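Local coordinates for protein methyltransferase FkbM (Methylobacillus flagellatus KT, PDB 2PY6) that probably acts as a methyltransferase of the FkbM family with a Rossmann-like domain, its methyl-accepting substrate not being established, at residues T214-S219 / G238-G243; L222-S227 / K362-I367; R210-L215 / R401-L406. All coordinates share one frame; numbering follows the deposited sequence.

Contact 1: T214-S219 / G238-G243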
loop_
_atom_site.group_PDB
_atom_site.type_symbol
_atom_site.label_atom_id
_atom_site.label_comp_id
_atom_site.label_asym_id
_atom_site.label_seq_id
_atom_site.Cartn_x
_atom_site.Cartn_y
_atom_site.Cartn_z
ATOM N N THR A 214 20.124 15.528 3.069
ATOM C CA THR A 214 21.165 16.428 3.509
ATOM C C THR A 214 21.611 17.403 2.428
ATOM O O THR A 214 22.497 18.223 2.666
ATOM C CB THR A 214 22.392 15.586 4.021
ATOM O OG1 THR A 214 23.007 14.877 2.940
ATOM C CG2 THR A 214 21.940 14.616 5.050
ATOM N N LEU A 215 20.989 17.328 1.244
ATOM C CA LEU A 215 21.355 18.210 0.148
ATOM C C LEU A 215 21.127 19.664 0.549
ATOM O O LEU A 215 20.083 19.966 1.063
ATOM C CB LEU A 215 20.505 17.855 -1.089
ATOM C CG LEU A 215 20.705 18.554 -2.436
ATOM C CD1 LEU A 215 22.074 18.346 -3.063
ATOM C CD2 LEU A 215 19.634 18.009 -3.346
ATOM N N TYR A 216 22.141 20.500 0.330
ATOM C CA TYR A 216 22.189 21.959 0.534
ATOM C C TYR A 216 22.313 22.443 1.953
ATOM O O TYR A 216 23.103 23.336 2.205
ATOM C CB TYR A 216 20.982 22.711 -0.087
ATOM C CG TYR A 216 20.619 22.308 -1.491
ATOM C CD1 TYR A 216 21.562 22.337 -2.526
ATOM C CD2 TYR A 216 19.317 21.966 -1.809
ATOM C CE1 TYR A 216 21.204 21.990 -3.833
ATOM C CE2 TYR A 216 18.966 21.588 -3.110
ATOM C CZ TYR A 216 19.896 21.603 -4.109
ATOM O OH TYR A 216 19.513 21.215 -5.390
ATOM N N PHE A 217 21.490 21.877 2.855
ATOM C CA PHE A 217 21.331 22.364 4.217
ATOM C C PHE A 217 22.089 21.600 5.286
ATOM O O PHE A 217 22.332 22.166 6.351
ATOM C CB PHE A 217 19.835 22.419 4.543
ATOM C CG PHE A 217 19.061 23.332 3.613
ATOM C CD1 PHE A 217 19.211 24.717 3.696
ATOM C CD2 PHE A 217 18.248 22.810 2.625
ATOM C CE1 PHE A 217 18.550 25.579 2.811
ATOM C CE2 PHE A 217 17.575 23.653 1.735
ATOM C CZ PHE A 217 17.725 25.048 1.839
ATOM N N ARG A 218 22.460 20.335 4.988
ATOM C CA ARG A 218 23.189 19.459 5.908
ATOM C C ARG A 218 24.425 18.887 5.287
ATOM O O ARG A 218 24.764 17.769 5.618
ATOM C CB ARG A 218 22.242 18.351 6.477
ATOM C CG ARG A 218 21.032 19.065 7.006
ATOM C CD ARG A 218 19.999 18.448 7.852
ATOM N NE ARG A 218 19.056 17.710 7.097
ATOM C CZ ARG A 218 17.845 17.346 7.501
ATOM N NH1 ARG A 218 17.334 17.640 8.685
ATOM N NH2 ARG A 218 17.114 16.665 6.654
ATOM N N SER A 219 25.164 19.687 4.493
ATOM C CA SER A 219 26.360 19.201 3.783
ATOM C C SER A 219 27.611 18.958 4.623
ATOM O O SER A 219 28.557 18.314 4.155
ATOM C CB SER A 219 26.765 20.186 2.681
ATOM O OG SER A 219 27.324 21.386 3.202
ATOM N N GLY A 238 9.143 23.033 -3.783
ATOM C CA GLY A 238 9.304 23.715 -2.498
ATOM C C GLY A 238 10.115 23.054 -1.418
ATOM O O GLY A 238 10.115 23.545 -0.296
ATOM N N GLU A 239 10.826 21.983 -1.752
ATOM C CA GLU A 239 11.618 21.237 -0.801
ATOM C C GLU A 239 12.728 22.057 -0.213
ATOM O O GLU A 239 13.015 21.901 0.953
ATOM C CB GLU A 239 12.278 20.002 -1.438
ATOM C CG GLU A 239 11.386 18.868 -1.903
ATOM C CD GLU A 239 12.182 17.892 -2.784
ATOM O OE1 GLU A 239 12.610 18.336 -3.889
ATOM O OE2 GLU A 239 12.352 16.698 -2.395
ATOM N N SER A 240 13.381 22.923 -0.988
ATOM C CA SER A 240 14.472 23.721 -0.401
ATOM C C SER A 240 13.933 24.738 0.614
ATOM O O SER A 240 14.637 25.103 1.531
ATOM C CB SER A 240 15.358 24.406 -1.444
ATOM O OG SER A 240 15.624 23.554 -2.534
ATOM N N LEU A 241 12.704 25.207 0.429
ATOM C CA LEU A 241 12.090 26.125 1.377
ATOM C C LEU A 241 11.821 25.346 2.654
ATOM O O LEU A 241 12.090 25.830 3.775
ATOM C CB LEU A 241 10.791 26.749 0.818
ATOM C CG LEU A 241 9.826 27.380 1.860
ATOM C CD1 LEU A 241 10.415 28.588 2.578
ATOM C CD2 LEU A 241 8.510 27.770 1.259
ATOM N N ALA A 242 11.290 24.131 2.502
ATOM C CA ALA A 242 11.057 23.276 3.661
ATOM C C ALA A 242 12.336 22.981 4.401
ATOM O O ALA A 242 12.337 22.953 5.628
ATOM C CB ALA A 242 10.377 21.972 3.244
ATOM N N GLY A 243 13.443 22.789 3.669
ATOM C CA GLY A 243 14.732 22.494 4.307
ATOM C C GLY A 243 15.312 23.704 5.016
ATOM O O GLY A 243 15.873 23.573 6.101
#
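F217 lays one face of its phenyl ring on the backbone of G243. Its CB leaves the loop in the direction of the helix, and chi1 of -60° sets CG opposite the residue's own carbonyl carbon, which swings the ring over the first turns of the helix. At the root of the ring, CG lies 4.0 Å from G243 C. One bond further, CD2 is 3.9 Å from G243 CA, and G243 C stands above the centre of the ring. Because G243 has no side chain, the aromatic face can settle directly on the helix backbone. Farther out, the ring reaches S240: CE2 is 3.9 Å from S240 CB, which meets the ring edge in its plane, while CZ comes within 3.1 Å of S240 O, an oxygen that approaches the ring obliquely. The opposite face of the phenyl is backed, toward its rim, by CB of the preceding Y216. That tyrosine makes a lighter contact of its own, with CE2 3.9 Å from S240 OG, and L215 CG sits 3.4 Å above the plane of its ring. S240 OG also has a weak hydrogen bond to K340 NZ. All four touching residues are buried, and the contact rests on the ring lying against backbone and side-chain atoms of the helix. G238 occupies the N-cap, at the end of the loop that leads from strand 229-233 into the helix, an arrangement consistent with the glycine-rich loop of Rossmann-like methyltransferases. F217 continues onto L244 and V247 of helix 239-248 and onto M230 of strand 229-233, and thus plugs the angle between them.

Contact 2: L222-S227 / K362-I367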
loop_
_atom_site.group_PDB
_atom_site.type_symbol
_atom_site.label_atom_id
_atom_site.label_comp_id
_atom_site.label_asym_id
_atom_site.label_seq_id
_atom_site.Cartn_x
_atom_site.Cartn_y
_atom_site.Cartn_z
ATOM N N LEU A 222 28.455 24.268 5.374
ATOM C CA LEU A 222 27.823 25.587 5.534
ATOM C C LEU A 222 27.167 25.865 6.881
ATOM O O LEU A 222 26.582 24.998 7.487
ATOM C CB LEU A 222 26.751 25.772 4.465
ATOM C CG LEU A 222 27.179 25.630 2.991
ATOM C CD1 LEU A 222 25.982 25.890 2.152
ATOM C CD2 LEU A 222 28.328 26.555 2.563
ATOM N N ARG A 223 27.267 27.114 7.316
ATOM C CA ARG A 223 26.630 27.602 8.522
ATOM C C ARG A 223 25.467 28.524 8.097
ATOM O O ARG A 223 25.669 29.471 7.339
ATOM C CB ARG A 223 27.626 28.444 9.321
ATOM C CG ARG A 223 27.231 28.696 10.750
ATOM C CD ARG A 223 28.019 29.867 11.363
ATOM N NE ARG A 223 27.300 31.141 11.190
ATOM C CZ ARG A 223 26.268 31.541 11.952
ATOM N NH1 ARG A 223 25.794 30.778 12.933
ATOM N NH2 ARG A 223 25.689 32.719 11.742
ATOM N N PHE A 224 24.279 28.272 8.618
ATOM C CA PHE A 224 23.148 29.104 8.349
ATOM C C PHE A 224 22.832 29.875 9.639
ATOM O O PHE A 224 22.849 29.309 10.731
ATOM C CB PHE A 224 21.956 28.273 7.890
ATOM C CG PHE A 224 22.212 27.509 6.629
ATOM C CD1 PHE A 224 22.031 28.101 5.389
ATOM C CD2 PHE A 224 22.675 26.213 6.678
ATOM C CE1 PHE A 224 22.305 27.418 4.226
ATOM C CE2 PHE A 224 22.949 25.515 5.516
ATOM C CZ PHE A 224 22.762 26.122 4.282
ATOM N N SER A 225 22.540 31.169 9.502
ATOM C CA SER A 225 22.188 31.991 10.620
ATOM C C SER A 225 20.666 32.002 10.724
ATOM O O SER A 225 19.961 31.287 10.006
ATOM C CB SER A 225 22.689 33.402 10.377
ATOM O OG SER A 225 21.912 33.974 9.358
ATOM N N ASP A 226 20.160 32.829 11.618
ATOM C CA ASP A 226 18.714 33.023 11.759
ATOM C C ASP A 226 18.138 34.182 10.891
ATOM O O ASP A 226 16.958 34.518 11.005
ATOM C CB ASP A 226 18.387 33.227 13.250
ATOM C CG ASP A 226 18.965 34.523 13.828
ATOM O OD1 ASP A 226 19.807 35.194 13.163
ATOM O OD2 ASP A 226 18.577 34.858 14.977
ATOM N N SER A 227 18.962 34.760 10.007
ATOM C CA SER A 227 18.566 35.903 9.195
ATOM C C SER A 227 18.949 35.686 7.735
ATOM O O SER A 227 19.329 36.628 7.018
ATOM C CB SER A 227 19.311 37.134 9.686
ATOM O OG SER A 227 19.220 37.226 11.078
ATOM N N LYS A 362 29.300 37.944 -1.730
ATOM C CA LYS A 362 29.829 36.648 -1.411
ATOM C C LYS A 362 28.845 35.810 -0.615
ATOM O O LYS A 362 29.140 35.373 0.500
ATOM C CB LYS A 362 31.135 36.773 -0.639
ATOM C CG LYS A 362 31.959 35.488 -0.598
ATOM C CD LYS A 362 33.074 35.572 0.417
ATOM C CE LYS A 362 33.715 34.249 0.661
ATOM N NZ LYS A 362 34.576 34.360 1.840
ATOM N N PRO A 363 27.683 35.552 -1.192
ATOM C CA PRO A 363 26.791 34.691 -0.457
ATOM C C PRO A 363 27.301 33.239 -0.514
ATOM O O PRO A 363 28.106 32.883 -1.401
ATOM C CB PRO A 363 25.493 34.821 -1.218
ATOM C CG PRO A 363 25.869 35.191 -2.570
ATOM C CD PRO A 363 27.157 35.919 -2.504
ATOM N N LYS A 364 26.853 32.425 0.431
ATOM C CA LYS A 364 27.101 31.005 0.366
ATOM C C LYS A 364 26.396 30.521 -0.889
ATOM O O LYS A 364 25.368 31.091 -1.298
ATOM C CB LYS A 364 26.516 30.279 1.581
ATOM C CG LYS A 364 27.098 30.618 2.914
ATOM C CD LYS A 364 26.415 29.851 4.069
ATOM C CE LYS A 364 24.972 30.240 4.325
ATOM N NZ LYS A 364 24.898 31.595 4.843
ATOM N N LEU A 365 26.947 29.501 -1.537
ATOM C CA LEU A 365 26.321 28.942 -2.727
ATOM C C LEU A 365 26.275 27.432 -2.630
ATOM O O LEU A 365 27.239 26.780 -2.163
ATOM C CB LEU A 365 27.108 29.295 -4.015
ATOM C CG LEU A 365 27.536 30.742 -4.293
ATOM C CD1 LEU A 365 28.471 30.810 -5.486
ATOM C CD2 LEU A 365 26.331 31.646 -4.529
ATOM N N ALA A 366 25.171 26.885 -3.117
ATOM C CA ALA A 366 25.002 25.429 -3.281
ATOM C C ALA A 366 24.563 25.273 -4.721
ATOM O O ALA A 366 23.402 25.582 -5.061
ATOM C CB ALA A 366 24.010 24.873 -2.331
ATOM N N ILE A 367 25.484 24.810 -5.579
ATOM C CA ILE A 367 25.240 24.773 -7.035
ATOM C C ILE A 367 25.243 23.334 -7.537
ATOM O O ILE A 367 26.274 22.648 -7.438
ATOM C CB ILE A 367 26.300 25.617 -7.791
ATOM C CG1 ILE A 367 26.486 27.019 -7.176
ATOM C CG2 ILE A 367 25.922 25.780 -9.266
ATOM C CD1 ILE A 367 25.233 27.942 -7.198
#
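The backbones of L222-S227 and K362-I367 keep well apart, L222 CA and K364 CA being 7.5 Å from each other, and K364 spans the gap by pointing its CB toward the loop while that of L365 turns away. The lysine chain is extended at first and then folds twice, at chi3 (-67°) and chi4 (-68°), so that its methylenes curl against three successive loop residues. CD packs 4.1 Å from CD2 of L222, the two aliphatic chains sliding past each other in opposite senses. CE then approaches the backbone, 3.2 Å from R223 O, and also lies 3.8 Å from CD1 of F224, whose ring it meets obliquely. The ammonium end belongs chiefly to a residue just past 222-227, at the end of the same loop: NZ forms a salt bridge with E228 OE2, and that same carboxylate oxygen accepts the backbone N-H of S225. E228 therefore ties lysine and loop together. Just beyond, S225 OG accepts from S227 N in an ST turn, the bond nearly straight at 167°. F224 stands edge-to-face to F338 of strand 338-341, the strand to which K364 is backbone-bonded through I339. On the other flank of 364-368 runs the antiparallel strand 404-408, and L222 touches Y407 of that strand as well as F338. The loop thus lies across one face of the sheet, bridging strands on both sides of 364-368.

Contact 3: R210-L215 / R401-L406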
loop_
_atom_site.group_PDB
_atom_site.type_symbol
_atom_site.label_atom_id
_atom_site.label_comp_id
_atom_site.label_asym_id
_atom_site.label_seq_id
_atom_site.Cartn_x
_atom_site.Cartn_y
_atom_site.Cartn_z
ATOM N N ARG A 210 26.033 10.859 0.348
ATOM C CA ARG A 210 25.338 11.286 1.541
ATOM C C ARG A 210 23.870 11.190 1.201
ATOM O O ARG A 210 23.527 11.052 0.020
ATOM C CB ARG A 210 25.801 12.688 1.917
ATOM C CG ARG A 210 27.337 12.684 2.145
ATOM C CD ARG A 210 27.858 13.518 3.268
ATOM N NE ARG A 210 26.947 13.482 4.405
ATOM C CZ ARG A 210 26.314 14.526 4.903
ATOM N NH1 ARG A 210 26.608 15.775 4.527
ATOM N NH2 ARG A 210 25.438 14.342 5.872
ATOM N N PRO A 211 22.989 11.158 2.217
ATOM C CA PRO A 211 21.569 11.089 1.896
ATOM C C PRO A 211 21.024 12.314 1.147
ATOM O O PRO A 211 21.558 13.447 1.266
ATOM C CB PRO A 211 20.900 11.018 3.281
ATOM C CG PRO A 211 21.951 10.540 4.197
ATOM C CD PRO A 211 23.209 11.162 3.666
ATOM N N TYR A 212 19.989 12.069 0.356
ATOM C CA TYR A 212 19.235 13.117 -0.356
ATOM C C TYR A 212 18.757 14.192 0.616
ATOM O O TYR A 212 18.882 15.399 0.331
ATOM C CB TYR A 212 18.096 12.467 -1.177
ATOM C CG TYR A 212 17.233 13.455 -1.917
ATOM C CD1 TYR A 212 17.707 14.118 -3.042
ATOM C CD2 TYR A 212 15.946 13.731 -1.479
ATOM C CE1 TYR A 212 16.904 15.052 -3.725
ATOM C CE2 TYR A 212 15.135 14.660 -2.147
ATOM C CZ TYR A 212 15.627 15.308 -3.270
ATOM O OH TYR A 212 14.827 16.203 -3.933
ATOM N N SER A 213 18.306 13.766 1.790
ATOM C CA SER A 213 17.844 14.674 2.875
ATOM C C SER A 213 18.853 15.701 3.396
ATOM O O SER A 213 18.492 16.645 4.092
ATOM C CB SER A 213 17.362 13.859 4.077
ATOM O OG SER A 213 18.433 13.170 4.714
ATOM N N THR A 214 20.124 15.528 3.069
ATOM C CA THR A 214 21.165 16.428 3.509
ATOM C C THR A 214 21.611 17.403 2.428
ATOM O O THR A 214 22.497 18.223 2.666
ATOM C CB THR A 214 22.392 15.586 4.021
ATOM O OG1 THR A 214 23.007 14.877 2.940
ATOM C CG2 THR A 214 21.940 14.616 5.050
ATOM N N LEU A 215 20.989 17.328 1.244
ATOM C CA LEU A 215 21.355 18.210 0.148
ATOM C C LEU A 215 21.127 19.664 0.549
ATOM O O LEU A 215 20.083 19.966 1.063
ATOM C CB LEU A 215 20.505 17.855 -1.089
ATOM C CG LEU A 215 20.705 18.554 -2.436
ATOM C CD1 LEU A 215 22.074 18.346 -3.063
ATOM C CD2 LEU A 215 19.634 18.009 -3.346
ATOM N N ARG A 401 23.252 8.969 -9.978
ATOM C CA ARG A 401 24.133 10.017 -10.529
ATOM C C ARG A 401 23.649 11.440 -10.319
ATOM O O ARG A 401 24.356 12.404 -10.595
ATOM C CB ARG A 401 24.514 9.702 -11.995
ATOM C CG ARG A 401 23.406 9.446 -12.962
ATOM C CD ARG A 401 23.925 8.877 -14.266
ATOM N NE ARG A 401 24.682 9.847 -15.045
ATOM C CZ ARG A 401 25.207 9.597 -16.240
ATOM N NH1 ARG A 401 25.062 8.409 -16.802
ATOM N NH2 ARG A 401 25.866 10.557 -16.876
ATOM N N TRP A 402 22.493 11.580 -9.695
ATOM C CA TRP A 402 21.905 12.884 -9.450
ATOM C C TRP A 402 22.415 13.498 -8.143
ATOM O O TRP A 402 22.737 12.804 -7.192
ATOM C CB TRP A 402 20.379 12.763 -9.325
ATOM C CG TRP A 402 19.776 11.651 -10.147
ATOM C CD1 TRP A 402 19.009 10.603 -9.686
ATOM C CD2 TRP A 402 19.962 11.423 -11.553
ATOM N NE1 TRP A 402 18.663 9.781 -10.729
ATOM C CE2 TRP A 402 19.241 10.253 -11.883
ATOM C CE3 TRP A 402 20.650 12.105 -12.564
ATOM C CZ2 TRP A 402 19.191 9.753 -13.178
ATOM C CZ3 TRP A 402 20.590 11.609 -13.856
ATOM C CH2 TRP A 402 19.874 10.442 -14.148
ATOM N N ASP A 403 22.440 14.818 -8.143
ATOM C CA ASP A 403 22.716 15.666 -7.012
ATOM C C ASP A 403 24.113 15.658 -6.428
ATOM O O ASP A 403 24.297 15.653 -5.214
ATOM C CB ASP A 403 21.619 15.522 -5.938
ATOM C CG ASP A 403 20.220 15.905 -6.471
ATOM O OD1 ASP A 403 20.031 17.058 -6.983
ATOM O OD2 ASP A 403 19.319 15.059 -6.316
ATOM N N THR A 404 25.074 15.693 -7.338
ATOM C CA THR A 404 26.421 16.044 -7.016
ATOM C C THR A 404 26.279 17.571 -6.916
ATOM O O THR A 404 25.704 18.185 -7.789
ATOM C CB THR A 404 27.383 15.637 -8.150
ATOM O OG1 THR A 404 27.304 14.224 -8.332
ATOM C CG2 THR A 404 28.782 16.016 -7.814
ATOM N N CYS A 405 26.736 18.168 -5.824
ATOM C CA CYS A 405 26.558 19.567 -5.583
ATOM C C CYS A 405 27.831 20.253 -5.127
ATOM O O CYS A 405 28.497 19.777 -4.228
ATOM C CB CYS A 405 25.507 19.704 -4.463
ATOM S SG CYS A 405 24.963 21.383 -4.147
ATOM N N LEU A 406 28.139 21.396 -5.725
ATOM C CA LEU A 406 29.281 22.225 -5.340
ATOM C C LEU A 406 28.833 23.161 -4.252
ATOM O O LEU A 406 27.716 23.652 -4.303
ATOM C CB LEU A 406 29.749 23.092 -6.498
ATOM C CG LEU A 406 30.557 22.415 -7.600
ATOM C CD1 LEU A 406 30.394 23.074 -8.943
ATOM C CD2 LEU A 406 32.030 22.333 -7.144
#
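L215, with CG opposite its backbone N (chi1 -177°), sends its two methyl groups to D403 and C405, while D403, its carboxylate swung beside its own N (chi1 -60°), turns to meet both L215 and Y212. The leucine divides its branches: CD1 rests 3.9 Å from CB of C405, an apolar contact, and CD2 lies 3.8 Å from OD1 of D403, the two side chains crossing at about a right angle. The other carboxylate oxygen, OD2, sits at the edge of the Y212 ring, in its plane and 3.5 Å from CE1; the ring and carboxylate planes are 44° apart. The hydroxyl of Y212 is engaged elsewhere, by E239 OE2. What presents Y212 and L215 is a 3-10 turn, in which P211 O accepts both T214 N and T214 OG1, the latter at 2.6 Å. T214 OG1 is bonded to H397 ND1 as well. Chemically, then, the contact is a graded one: methyl against CB at one end, and at the other a carboxylate oxygen facing the positively polarised rim of an aromatic ring, an attraction that is probably modest beside the direct bonds fixing the turn.

In the fold
The three contacts illustrate how one irregular connection, between helix 203-208 and strand 229-233, can be fastened to a Rossmann-like domain, to a helix in contact 1 and to neighbouring strands of the sheet in contacts 2 and 3. Contacts 1 and 3 share T214 and L215, and their centres are about 10 Å apart; the centre of contact 2 lies about 12 Å from that of contact 1 and about 17 Å from that of contact 3. Y216 joins all three, its CD1 3.5 Å from A366 CB and its CE1 3.8 Å from C405 SG. Contacts 2 and 3 also meet where I367 N lies 2.8 Å from L406 O, a probable hydrogen bond. Beside contact 1, E239 O binds a PEG molecule, probably from crystallisation, which may mark a pocket.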